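Local coordinates for putative lipoprotein GNA1162 (Neisseria meningitidis, PDB 4HRV), which is a putative lipoprotein of the GNA1162-like (DUF799) family that probably binds lipid, and forms a two-fold pair in the crystal, at the interface of chains A and B. Numbering follows the deposited sequence. Chains: chain A/B, Putative lipoprotein GNA1162.

The interface of chains A and B. Residues chain A 34, 108, 110, 112, 127-128, 130; chain B 145, 148-149, 152.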
loop_
_atom_site.group_PDB
_atom_site.type_symbol
_atom_site.label_atom_id
_atom_site.label_comp_id
_atom_site.label_asym_id
_atom_site.label_seq_id
_atom_site.Cartn_x
_atom_site.Cartn_y
_atom_site.Cartn_z
HETATM N N MSE A 34 -5.264 -14.477 1.070
HETATM C CA MSE A 34 -4.584 -13.356 1.697
HETATM C C MSE A 34 -3.503 -13.769 2.689
HETATM O O MSE A 34 -2.412 -13.183 2.726
HETATM C CB MSE A 34 -5.579 -12.434 2.386
HETATM C CG MSE A 34 -4.909 -11.292 3.092
HETATM SE SE MSE A 34 -6.228 -10.072 3.822
HETATM C CE MSE A 34 -7.536 -11.402 4.352
ATOM N N VAL A 108 -10.720 -2.482 -1.837
ATOM C CA VAL A 108 -10.416 -3.373 -0.724
ATOM C C VAL A 108 -9.812 -2.543 0.396
ATOM O O VAL A 108 -8.988 -1.666 0.155
ATOM C CB VAL A 108 -9.452 -4.511 -1.117
ATOM C CG1 VAL A 108 -9.138 -5.401 0.110
ATOM C CG2 VAL A 108 -10.052 -5.351 -2.228
ATOM N N ALA A 110 -8.424 -2.987 4.616
ATOM C CA ALA A 110 -8.077 -3.941 5.660
ATOM C C ALA A 110 -7.276 -3.231 6.741
ATOM O O ALA A 110 -6.641 -2.195 6.497
ATOM C CB ALA A 110 -7.270 -5.099 5.070
ATOM N N ALA A 112 -4.752 -4.015 10.456
ATOM C CA ALA A 112 -3.941 -5.051 11.070
ATOM C C ALA A 112 -3.251 -4.561 12.322
ATOM O O ALA A 112 -3.022 -3.364 12.497
ATOM C CB ALA A 112 -2.926 -5.570 10.082
ATOM N N SER A 127 -3.479 0.397 8.705
ATOM C CA SER A 127 -4.588 0.061 7.829
ATOM C C SER A 127 -4.373 0.638 6.437
ATOM O O SER A 127 -3.580 1.567 6.256
ATOM C CB SER A 127 -5.930 0.507 8.427
ATOM O OG SER A 127 -6.055 1.913 8.457
ATOM N N ALA A 128 -5.063 0.061 5.461
ATOM C CA ALA A 128 -4.905 0.466 4.074
ATOM C C ALA A 128 -6.223 0.322 3.331
ATOM O O ALA A 128 -6.949 -0.657 3.508
ATOM C CB ALA A 128 -3.830 -0.375 3.415
ATOM N N ILE A 130 -7.557 0.635 -0.721
ATOM C CA ILE A 130 -7.064 0.756 -2.089
ATOM C C ILE A 130 -8.182 0.529 -3.099
ATOM O O ILE A 130 -9.000 -0.392 -2.948
ATOM C CB ILE A 130 -5.891 -0.206 -2.346
ATOM C CG1 ILE A 130 -4.739 0.129 -1.400
ATOM C CG2 ILE A 130 -5.404 -0.091 -3.773
ATOM C CD1 ILE A 130 -3.605 -0.855 -1.461
ATOM N N LEU B 145 1.244 -5.125 4.655
ATOM C CA LEU B 145 -0.199 -4.886 4.593
ATOM C C LEU B 145 -0.675 -4.365 3.232
ATOM O O LEU B 145 -1.639 -4.885 2.684
ATOM C CB LEU B 145 -0.668 -3.947 5.712
ATOM C CG LEU B 145 -2.180 -3.705 5.689
ATOM C CD1 LEU B 145 -2.953 -5.027 5.780
ATOM C CD2 LEU B 145 -2.610 -2.755 6.797
ATOM N N ALA B 148 -0.443 -7.101 0.752
ATOM C CA ALA B 148 -1.509 -8.076 0.886
ATOM C C ALA B 148 -2.790 -7.551 0.258
ATOM O O ALA B 148 -3.527 -8.290 -0.388
ATOM C CB ALA B 148 -1.743 -8.388 2.353
ATOM N N VAL B 149 -3.068 -6.271 0.459
ATOM C CA VAL B 149 -4.308 -5.724 -0.057
ATOM C C VAL B 149 -4.277 -5.675 -1.588
ATOM O O VAL B 149 -5.272 -5.968 -2.240
ATOM C CB VAL B 149 -4.635 -4.349 0.549
ATOM C CG1 VAL B 149 -5.777 -3.698 -0.222
ATOM C CG2 VAL B 149 -4.989 -4.507 2.032
ATOM N N GLN B 152 -5.046 -9.081 -2.962
ATOM C CA GLN B 152 -6.481 -9.357 -2.976
ATOM C C GLN B 152 -7.175 -8.714 -4.177
ATOM O O GLN B 152 -8.073 -9.308 -4.769
ATOM C CB GLN B 152 -7.151 -8.903 -1.681
ATOM C CG GLN B 152 -6.651 -9.635 -0.440
ATOM C CD GLN B 152 -6.565 -11.134 -0.649
ATOM O OE1 GLN B 152 -5.489 -11.674 -0.905
ATOM N NE2 GLN B 152 -7.700 -11.817 -0.538
#
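B:Val149, on the C-terminal helix 139-154 of one GNA1162-like (DUF799) domain, sets both methyls against the face of the partner's sheet, where strands 106-116 and 122-132 run side by side. With CG1 anti to the backbone N (chi1 169°), its two branches part toward different neighbours. CG1 lies 3.8 Å from CG1 of A:Val108, the two valine side chains passing in opposite directions, and the same methyl meets the tip of A:Ile130, whose CD1 is also 3.8 Å away. CG2 turns instead to A:Ala110, 3.8 Å from its CB; the small alanine may allow the helix to come close to the strand. One turn back along the helix, B:Leu145 reaches the sheet with its CD2 branch, which touches the backbone of A:Ser127 at CA (3.6 Å) rather than its hydroxyl. Its other methyl, CD1, faces CB of A:Ala112 more loosely at 4.3 Å. At the opposite end, the polar rim is formed by B:Gln152, bent at chi2 (-46°), and the start of helix 34-44. The amide carbon CD of B:Gln152 lies 3.4 Å from CB of A:Met34, and the two side chains cross at about a right angle. A:Met34, an engineered position modelled as selenomethionine, is poorly ordered, which leaves the detail of this edge uncertain. The amide makes no polar bond to chain A here. The two-fold axis repeats the patch, although this dimer need not be biological.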